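Local coordinates for protein NUDIX hydrolase (Alicyclobacillus acidocaldarius subsp. acidocaldarius, PDB 3QSJ) that probably hydrolyses phosphorus-containing anhydride bonds with the help of a divalent metal ion, as a member of the Nudix family, at residues 69-79 with 152-160; 90-101 with 123-132. All coordinates share one frame; numbering follows the deposited sequence.

How the contacts relate
Helix 72-87 is the element around which both contacts are arranged. In contact 1 its first two turns lie against strand 151-160 of the mixed central sheet, with the side chain of Ala-79 about 10 Å from the bound calcium ion; contact 2, whose centre is about 18 Å from that of contact 1, joins two peripheral pieces of chain that follow that helix. Along the sequence contact 2 is nested inside contact 1: residues 90-101 and 123-132 both fall between helix and strand. The two nevertheless touch, through Val-77 against Phe-131 and Cys-159 against Leu-91. The chain thus leaves the metal-binding helix, makes a short outlying two-stranded pairing, and then returns to the sheet on which that helix rests.

Contact 1: residues 69-79 with 152-160; sequences DDDDPALAVTA and FDTRFFLCV
Asp-69, Asp-71 and Asp-72, where a beta turn runs into a helix, converge on Arg-155; bends at chi2 (67°) and chi3 (50°) carry its guanidinium to the turn of residues 69-72. Asp-71 is gripped end-on: NH1 of Arg-155 bonds to OD1 of Asp-71 at 2.9 Å, while NH2 of Arg-155 takes OD2 of Asp-71 on its syn side. NH1 of Arg-155, shared between two carboxylates, also donates to OD1 of Asp-72, 2.8 Å away, reaching that oxygen from above the carboxylate plane. Asp-69 adds only a long ion pair, since its OD2 stands well out of the guanidinium plane and has its stronger partner in Arg-138. Arg-138 also pairs with OD2 of Asp-72, so the acidic cluster is shared between two arginines.

This is the start of the Nudix helix, residues 72-87, packed on the central sheet of the Nudix fold; the axes of residues 72-79 and 152-160 run at 73° to each other. Farther along the same helix Glu-82 and Glu-86 bind calcium together with Gly-46, and the side chain of Ala-79 is about 6 Å from that of Glu-82.

Apolar contacts accompany the charges. CD1 of Leu-75 lies over one face of the Arg-155 guanidinium, 3.3 Å from NH2. Two residues along the strand, Phe-157 presents its ring to the helix backbone: CA of Ala-76 sits over a face in a CH-pi contact, 3.9 Å from the ring centroid and displaced toward the rim, and CE2 of Phe-157 approaches N of Ala-76 to 3.4 Å. CB of Leu-75 meets CE2 of Phe-157 at 4.0 Å, and CB of Ala-79 touches CD2 of the same ring.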
loop_
_atom_site.group_PDB
_atom_site.type_symbol
_atom_site.label_atom_id
_atom_site.label_comp_id
_atom_site.label_asym_id
_atom_site.label_seq_id
_atom_site.Cartn_x
_atom_site.Cartn_y
_atom_site.Cartn_z
ATOM N N ASP A 69 12.709 1.445 -12.432
ATOM C CA ASP A 69 12.577 2.780 -13.013
ATOM C C ASP A 69 12.935 3.897 -12.045
ATOM O O ASP A 69 12.879 3.709 -10.825
ATOM C CB ASP A 69 11.117 2.926 -13.499
ATOM C CG ASP A 69 10.716 1.996 -14.621
ATOM O OD1 ASP A 69 11.343 2.051 -15.688
ATOM O OD2 ASP A 69 9.747 1.263 -14.458
ATOM N N ASP A 70 13.306 5.082 -12.592
ATOM C CA ASP A 70 13.745 6.171 -11.720
ATOM C C ASP A 70 12.709 6.674 -10.774
ATOM O O ASP A 70 13.061 7.235 -9.721
ATOM C CB ASP A 70 14.379 7.314 -12.512
ATOM C CG ASP A 70 15.699 6.911 -13.195
ATOM O OD1 ASP A 70 16.419 6.030 -12.646
ATOM O OD2 ASP A 70 16.011 7.483 -14.250
ATOM N N ASP A 71 11.413 6.448 -11.116
ATOM C CA ASP A 71 10.323 6.875 -10.239
ATOM C C ASP A 71 9.883 5.822 -9.193
ATOM O O ASP A 71 9.036 6.111 -8.371
ATOM C CB ASP A 71 9.142 7.365 -11.089
ATOM C CG ASP A 71 8.543 6.315 -12.010
ATOM O OD1 ASP A 71 9.200 5.255 -12.223
ATOM O OD2 ASP A 71 7.386 6.515 -12.465
ATOM N N ASP A 72 10.512 4.640 -9.169
ATOM C CA ASP A 72 10.156 3.606 -8.178
ATOM C C ASP A 72 10.350 4.080 -6.743
ATOM O O ASP A 72 9.458 3.869 -5.925
ATOM C CB ASP A 72 10.888 2.277 -8.456
ATOM C CG ASP A 72 10.149 1.457 -9.491
ATOM O OD1 ASP A 72 8.862 1.500 -9.504
ATOM O OD2 ASP A 72 10.829 0.762 -10.295
ATOM N N PRO A 73 11.450 4.797 -6.396
ATOM C CA PRO A 73 11.590 5.259 -4.986
ATOM C C PRO A 73 10.472 6.217 -4.628
ATOM O O PRO A 73 9.896 6.049 -3.567
ATOM C CB PRO A 73 12.952 5.986 -4.969
ATOM C CG PRO A 73 13.772 5.198 -6.036
ATOM C CD PRO A 73 12.714 5.005 -7.160
ATOM N N ALA A 74 10.154 7.199 -5.481
ATOM C CA ALA A 74 9.056 8.132 -5.148
ATOM C C ALA A 74 7.741 7.383 -5.011
ATOM O O ALA A 74 6.983 7.676 -4.096
ATOM C CB ALA A 74 8.898 9.213 -6.219
ATOM N N LEU A 75 7.434 6.453 -5.931
ATOM C CA LEU A 75 6.146 5.713 -5.854
ATOM C C LEU A 75 6.078 4.782 -4.622
ATOM O O LEU A 75 4.997 4.605 -4.051
ATOM C CB LEU A 75 5.877 4.982 -7.207
ATOM C CG LEU A 75 5.473 6.034 -8.259
ATOM C CD1 LEU A 75 5.476 5.469 -9.638
ATOM C CD2 LEU A 75 4.060 6.575 -7.972
ATOM N N ALA A 76 7.238 4.261 -4.166
ATOM C CA ALA A 76 7.305 3.449 -2.925
ATOM C C ALA A 76 6.870 4.332 -1.772
ATOM O O ALA A 76 6.048 3.919 -0.949
ATOM C CB ALA A 76 8.718 2.923 -2.660
ATOM N N VAL A 77 7.345 5.562 -1.769
ATOM C CA VAL A 77 6.938 6.557 -0.780
ATOM C C VAL A 77 5.440 6.845 -0.866
ATOM O O VAL A 77 4.757 6.867 0.176
ATOM C CB VAL A 77 7.820 7.837 -0.861
ATOM C CG1 VAL A 77 7.223 8.932 0.025
ATOM C CG2 VAL A 77 9.255 7.510 -0.370
ATOM N N THR A 78 4.910 7.021 -2.088
ATOM C CA THR A 78 3.464 7.263 -2.275
ATOM C C THR A 78 2.726 6.141 -1.565
ATOM O O THR A 78 1.815 6.385 -0.815
ATOM C CB THR A 78 3.105 7.294 -3.792
ATOM O OG1 THR A 78 3.833 8.363 -4.412
ATOM C CG2 THR A 78 1.559 7.356 -4.022
ATOM N N ALA A 79 3.127 4.905 -1.814
ATOM C CA ALA A 79 2.460 3.743 -1.216
ATOM C C ALA A 79 2.514 3.746 0.318
ATOM O O ALA A 79 1.489 3.514 0.977
ATOM C CB ALA A 79 3.050 2.463 -1.786
ATOM N N PHE A 152 -5.557 5.076 -13.997
ATOM C CA PHE A 152 -4.384 5.209 -13.175
ATOM C C PHE A 152 -3.263 4.429 -13.787
ATOM O O PHE A 152 -3.494 3.393 -14.434
ATOM C CB PHE A 152 -4.586 4.626 -11.758
ATOM C CG PHE A 152 -5.657 5.331 -10.982
ATOM C CD1 PHE A 152 -5.385 6.537 -10.328
ATOM C CD2 PHE A 152 -6.976 4.884 -11.032
ATOM C CE1 PHE A 152 -6.414 7.276 -9.727
ATOM C CE2 PHE A 152 -7.994 5.595 -10.381
ATOM C CZ PHE A 152 -7.697 6.775 -9.726
ATOM N N ASP A 153 -2.048 4.819 -13.422
ATOM C CA ASP A 153 -0.877 4.015 -13.797
ATOM C C ASP A 153 -0.301 3.703 -12.443
ATOM O O ASP A 153 0.302 4.583 -11.803
ATOM C CB ASP A 153 0.060 4.879 -14.624
ATOM C CG ASP A 153 1.330 4.200 -15.064
ATOM O OD1 ASP A 153 1.674 3.159 -14.496
ATOM O OD2 ASP A 153 1.973 4.716 -15.983
ATOM N N THR A 154 -0.594 2.496 -11.933
ATOM C CA THR A 154 -0.344 2.180 -10.520
ATOM C C THR A 154 0.823 1.248 -10.301
ATOM O O THR A 154 0.894 0.193 -10.950
ATOM C CB THR A 154 -1.607 1.546 -9.944
ATOM O OG1 THR A 154 -2.723 2.445 -10.160
ATOM C CG2 THR A 154 -1.446 1.244 -8.395
ATOM N N ARG A 155 1.727 1.637 -9.397
ATOM C CA ARG A 155 2.922 0.868 -9.050
ATOM C C ARG A 155 2.580 0.085 -7.796
ATOM O O ARG A 155 2.151 0.677 -6.824
ATOM C CB ARG A 155 4.110 1.799 -8.785
ATOM C CG ARG A 155 5.488 1.174 -9.135
ATOM C CD ARG A 155 5.728 0.922 -10.649
ATOM N NE ARG A 155 5.424 2.091 -11.465
ATOM C CZ ARG A 155 6.318 3.007 -11.882
ATOM N NH1 ARG A 155 7.605 2.905 -11.539
ATOM N NH2 ARG A 155 5.925 4.044 -12.597
ATOM N N PHE A 156 2.789 -1.229 -7.793
ATOM C CA PHE A 156 2.461 -2.069 -6.637
ATOM C C PHE A 156 3.792 -2.489 -5.912
ATOM O O PHE A 156 4.741 -2.964 -6.525
ATOM C CB PHE A 156 1.771 -3.387 -7.128
ATOM C CG PHE A 156 0.322 -3.151 -7.489
ATOM C CD1 PHE A 156 -0.686 -3.511 -6.612
ATOM C CD2 PHE A 156 -0.018 -2.442 -8.639
ATOM C CE1 PHE A 156 -2.051 -3.222 -6.900
ATOM C CE2 PHE A 156 -1.387 -2.145 -8.926
ATOM C CZ PHE A 156 -2.370 -2.523 -8.047
ATOM N N PHE A 157 3.788 -2.365 -4.599
ATOM C CA PHE A 157 4.901 -2.727 -3.748
ATOM C C PHE A 157 4.396 -3.700 -2.715
ATOM O O PHE A 157 3.229 -3.608 -2.233
ATOM C CB PHE A 157 5.497 -1.470 -3.045
ATOM C CG PHE A 157 6.156 -0.577 -4.056
ATOM C CD1 PHE A 157 7.470 -0.816 -4.468
ATOM C CD2 PHE A 157 5.472 0.505 -4.590
ATOM C CE1 PHE A 157 8.084 0.032 -5.403
ATOM C CE2 PHE A 157 6.079 1.332 -5.546
ATOM C CZ PHE A 157 7.338 1.010 -6.029
ATOM N N LEU A 158 5.303 -4.561 -2.306
ATOM C CA LEU A 158 5.023 -5.543 -1.257
ATOM C C LEU A 158 5.961 -5.281 -0.050
ATOM O O LEU A 158 7.133 -4.963 -0.260
ATOM C CB LEU A 158 5.352 -6.946 -1.845
ATOM C CG LEU A 158 5.116 -8.126 -0.912
ATOM C CD1 LEU A 158 3.583 -8.437 -0.853
ATOM C CD2 LEU A 158 5.796 -9.406 -1.481
ATOM N N CYS A 159 5.464 -5.481 1.187
ATOM C CA CYS A 159 6.305 -5.439 2.388
ATOM C C CYS A 159 5.701 -6.328 3.419
ATOM O O CYS A 159 4.561 -6.781 3.275
ATOM C CB CYS A 159 6.551 -4.034 2.912
ATOM S SG CYS A 159 5.067 -3.255 3.577
ATOM N N VAL A 160 6.493 -6.657 4.429
ATOM C CA VAL A 160 6.026 -7.592 5.448
ATOM C C VAL A 160 5.679 -6.799 6.710
ATOM O O VAL A 160 6.447 -5.911 7.119
ATOM C CB VAL A 160 7.159 -8.610 5.738
ATOM C CG1 VAL A 160 6.745 -9.569 6.869
ATOM C CG2 VAL A 160 7.463 -9.393 4.489
#

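Contact 2: residues 90-101 with 123-132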
loop_
_atom_site.group_PDB
_atom_site.type_symbol
_atom_site.label_atom_id
_atom_site.label_comp_id
_atom_site.label_asym_id
_atom_site.label_seq_id
_atom_site.Cartn_x
_atom_site.Cartn_y
_atom_site.Cartn_z
ATOM N N LEU A 90 2.955 3.642 10.111
ATOM C CA LEU A 90 4.041 4.040 9.208
ATOM C C LEU A 90 4.942 2.894 9.151
ATOM O O LEU A 90 5.564 2.531 10.175
ATOM C CB LEU A 90 4.861 5.243 9.713
ATOM C CG LEU A 90 4.413 6.602 9.282
ATOM C CD1 LEU A 90 5.104 7.700 10.105
ATOM C CD2 LEU A 90 4.617 6.816 7.785
ATOM N N LEU A 91 5.034 2.289 7.975
ATOM C CA LEU A 91 5.885 1.135 7.736
ATOM C C LEU A 91 7.247 1.557 7.270
ATOM O O LEU A 91 7.400 2.613 6.635
ATOM C CB LEU A 91 5.283 0.235 6.646
ATOM C CG LEU A 91 4.175 -0.716 7.118
ATOM C CD1 LEU A 91 3.040 0.017 7.652
ATOM C CD2 LEU A 91 3.699 -1.503 6.024
ATOM N N ALA A 92 8.243 0.681 7.546
ATOM C CA ALA A 92 9.626 0.858 7.021
ATOM C C ALA A 92 10.254 2.208 7.355
ATOM O O ALA A 92 11.046 2.719 6.582
ATOM C CB ALA A 92 9.630 0.654 5.487
ATOM N N VAL A 93 10.011 2.700 8.542
ATOM C CA VAL A 93 10.646 3.962 8.989
ATOM C C VAL A 93 11.847 3.619 9.880
ATOM O O VAL A 93 11.772 2.673 10.714
ATOM C CB VAL A 93 9.611 4.882 9.687
ATOM C CG1 VAL A 93 10.268 6.090 10.396
ATOM C CG2 VAL A 93 8.575 5.381 8.661
ATOM N N ARG A 94 12.934 4.432 9.757
ATOM C CA ARG A 94 14.092 4.254 10.643
ATOM C C ARG A 94 14.826 5.584 10.797
ATOM O O ARG A 94 14.588 6.517 10.023
ATOM C CB ARG A 94 15.056 3.228 9.997
ATOM C CG ARG A 94 15.407 3.562 8.552
ATOM C CD ARG A 94 16.635 2.768 8.129
ATOM N NE ARG A 94 17.823 3.478 8.583
ATOM C CZ ARG A 94 19.048 3.162 8.197
ATOM N NH1 ARG A 94 19.241 2.179 7.317
ATOM N NH2 ARG A 94 20.088 3.854 8.645
ATOM N N ASP A 95 15.801 5.639 11.714
ATOM C CA ASP A 95 16.626 6.854 11.822
ATOM C C ASP A 95 18.026 6.547 11.232
ATOM O O ASP A 95 18.271 5.445 10.730
ATOM C CB ASP A 95 16.726 7.319 13.274
ATOM C CG ASP A 95 17.342 6.345 14.249
ATOM O OD1 ASP A 95 17.999 5.371 13.794
ATOM O OD2 ASP A 95 17.227 6.585 15.466
ATOM N N GLY A 96 18.957 7.503 11.340
ATOM C CA GLY A 96 20.294 7.341 10.789
ATOM C C GLY A 96 21.089 6.221 11.413
ATOM O O GLY A 96 21.998 5.700 10.785
ATOM N N GLU A 97 20.776 5.867 12.666
ATOM C CA GLU A 97 21.467 4.769 13.354
ATOM C C GLU A 97 20.824 3.403 13.028
ATOM O O GLU A 97 21.338 2.391 13.478
ATOM C CB GLU A 97 21.498 5.005 14.878
ATOM C CG GLU A 97 22.315 6.215 15.322
ATOM C CD GLU A 97 22.221 6.511 16.807
ATOM O OE1 GLU A 97 21.266 6.032 17.466
ATOM O OE2 GLU A 97 23.111 7.234 17.311
ATOM N N GLY A 98 19.770 3.374 12.197
ATOM C CA GLY A 98 19.162 2.103 11.810
ATOM C C GLY A 98 18.086 1.593 12.742
ATOM O O GLY A 98 17.533 0.498 12.538
ATOM N N THR A 99 17.741 2.396 13.750
ATOM C CA THR A 99 16.704 2.020 14.705
ATOM C C THR A 99 15.373 2.113 13.987
ATOM O O THR A 99 15.050 3.183 13.482
ATOM C CB THR A 99 16.781 2.952 15.935
ATOM O OG1 THR A 99 18.081 2.810 16.512
ATOM C CG2 THR A 99 15.657 2.702 16.958
ATOM N N LYS A 100 14.577 0.993 13.990
ATOM C CA LYS A 100 13.254 0.923 13.317
ATOM C C LYS A 100 12.120 1.466 14.193
ATOM O O LYS A 100 12.110 1.280 15.425
ATOM C CB LYS A 100 12.944 -0.523 12.919
ATOM C CG LYS A 100 14.018 -1.156 12.015
ATOM C CD LYS A 100 13.757 -2.665 11.823
ATOM C CE LYS A 100 14.318 -3.197 10.508
ATOM N NZ LYS A 100 15.804 -3.368 10.558
HETATM N N MSE A 101 11.207 2.204 13.588
HETATM C CA MSE A 101 10.017 2.654 14.282
HETATM C C MSE A 101 9.083 1.437 14.281
HETATM O O MSE A 101 8.856 0.860 13.216
HETATM C CB MSE A 101 9.353 3.824 13.519
HETATM C CG MSE A 101 7.904 4.016 13.939
HETATM SE SE MSE A 101 7.142 5.592 13.048
HETATM C CE MSE A 101 8.127 6.712 14.048
ATOM N N TRP A 123 6.384 15.730 9.458
ATOM C CA TRP A 123 6.452 14.902 10.669
ATOM C C TRP A 123 7.797 14.147 10.684
ATOM O O TRP A 123 8.444 14.049 11.741
ATOM C CB TRP A 123 5.250 13.918 10.700
ATOM C CG TRP A 123 5.138 13.134 11.979
ATOM C CD1 TRP A 123 4.382 13.455 13.076
ATOM C CD2 TRP A 123 5.758 11.887 12.272
ATOM N NE1 TRP A 123 4.558 12.506 14.062
ATOM C CE2 TRP A 123 5.360 11.513 13.578
ATOM C CE3 TRP A 123 6.608 11.029 11.557
ATOM C CZ2 TRP A 123 5.805 10.339 14.181
ATOM C CZ3 TRP A 123 7.085 9.898 12.179
ATOM C CH2 TRP A 123 6.666 9.550 13.464
ATOM N N LEU A 124 8.200 13.601 9.521
ATOM C CA LEU A 124 9.458 12.852 9.450
ATOM C C LEU A 124 10.683 13.774 9.657
ATOM O O LEU A 124 11.626 13.401 10.359
ATOM C CB LEU A 124 9.587 12.117 8.115
ATOM C CG LEU A 124 8.573 10.939 7.972
ATOM C CD1 LEU A 124 8.569 10.407 6.556
ATOM C CD2 LEU A 124 8.970 9.752 8.936
ATOM N N SER A 125 10.671 14.963 9.000
ATOM C CA SER A 125 11.811 15.896 8.999
ATOM C C SER A 125 12.034 16.586 10.341
ATOM O O SER A 125 13.170 16.953 10.661
ATOM C CB SER A 125 11.736 16.864 7.822
ATOM O OG SER A 125 10.697 17.814 7.971
ATOM N N ALA A 126 10.994 16.665 11.176
ATOM C CA ALA A 126 11.146 17.199 12.545
ATOM C C ALA A 126 11.854 16.142 13.431
ATOM O O ALA A 126 12.371 16.453 14.523
ATOM C CB ALA A 126 9.763 17.538 13.128
ATOM N N ARG A 127 11.888 14.887 12.950
ATOM C CA ARG A 127 12.433 13.762 13.720
ATOM C C ARG A 127 13.730 13.172 13.133
ATOM O O ARG A 127 14.359 12.293 13.760
ATOM C CB ARG A 127 11.353 12.657 13.854
ATOM C CG ARG A 127 10.225 13.086 14.804
ATOM C CD ARG A 127 8.946 12.258 14.639
ATOM N NE ARG A 127 7.972 12.712 15.630
ATOM C CZ ARG A 127 7.231 13.808 15.488
ATOM N NH1 ARG A 127 7.335 14.547 14.394
ATOM N NH2 ARG A 127 6.447 14.225 16.482
ATOM N N GLY A 128 14.128 13.636 11.949
ATOM C CA GLY A 128 15.310 13.084 11.303
ATOM C C GLY A 128 15.107 11.666 10.810
ATOM O O GLY A 128 16.074 10.909 10.673
ATOM N N LEU A 129 13.848 11.278 10.552
ATOM C CA LEU A 129 13.504 9.923 10.100
ATOM C C LEU A 129 13.292 9.828 8.588
ATOM O O LEU A 129 12.959 10.835 7.944
ATOM C CB LEU A 129 12.199 9.492 10.822
ATOM C CG LEU A 129 12.261 9.395 12.343
ATOM C CD1 LEU A 129 10.928 8.998 12.876
ATOM C CD2 LEU A 129 13.374 8.492 12.794
ATOM N N ALA A 130 13.354 8.589 8.030
ATOM C CA ALA A 130 13.012 8.432 6.626
ATOM C C ALA A 130 12.672 7.003 6.406
ATOM O O ALA A 130 12.880 6.162 7.322
ATOM C CB ALA A 130 14.186 8.883 5.711
ATOM N N PHE A 131 12.162 6.715 5.202
ATOM C CA PHE A 131 11.763 5.334 4.880
ATOM C C PHE A 131 12.955 4.490 4.470
ATOM O O PHE A 131 13.842 4.982 3.756
ATOM C CB PHE A 131 10.787 5.342 3.730
ATOM C CG PHE A 131 9.447 5.911 4.149
ATOM C CD1 PHE A 131 8.650 5.240 5.082
ATOM C CD2 PHE A 131 9.018 7.150 3.664
ATOM C CE1 PHE A 131 7.378 5.699 5.415
ATOM C CE2 PHE A 131 7.753 7.649 4.019
ATOM C CZ PHE A 131 6.932 6.919 4.888
ATOM N N ASP A 132 12.927 3.205 4.845
ATOM C CA ASP A 132 13.956 2.262 4.367
ATOM C C ASP A 132 13.236 1.577 3.183
ATOM O O ASP A 132 12.447 0.615 3.362
ATOM C CB ASP A 132 14.304 1.240 5.484
ATOM C CG ASP A 132 15.289 0.184 4.963
ATOM O OD1 ASP A 132 15.678 0.267 3.752
ATOM O OD2 ASP A 132 15.678 -0.722 5.768
#
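Phe-131 turns its ring edge to the backbone of Leu-91, with CE1 of Phe-131 3.3 Å from O of Leu-91. Its CG stands anti to the carbonyl carbon (chi1 -70°), which brings the ring beside CG2 of Val-93 and CD2 of Leu-90. The other branch of Val-93, CG1, meets CD1 of Leu-129 at 3.9 Å. That methyl of Leu-129 also touches CE of Met-101, a selenomethionine, which packs tightly at the edge of the indole, 3.2 Å from CH2 of Trp-123; SE lies oblique to the ring in a Met-aromatic contact. CD1 of Leu-90 reaches CZ3 of Trp-123, while Glu-109 takes the indole NE1.

Arg-94 and Asp-132 meet by their aliphatic parts, CD of Arg-94 lying 3.8 Å from CB of Asp-132; OD1 of Asp-132 bonds to N of Gly-134. With CG between the backbone N and carbonyl carbon (chi1 52°) and a bend at chi3 (-83°), Arg-94 folds back, and NE and NH2 both donate to O of Asp-95, a third bond coming from N of Gly-98. Arg-94 also makes a cation-pi contact with Phe-61. With an alanine here, the Asp-95 carbonyl would probably keep just the Gly-98 bond of the three, and Phe-61 would probably be left without its cationic partner.

Asp-132 N donates to Ala-92 O at 2.6 Å, and Arg-94 and Ala-130 exchange two backbone bonds, forming the antiparallel hydrogen-bonded pair beside the non-hydrogen-bonded pair Val-93 and Phe-131. The result is a two-stranded antiparallel sheet, separate from the central one, that brings together the ends of an excursion carrying helices 107-113 and 119-125.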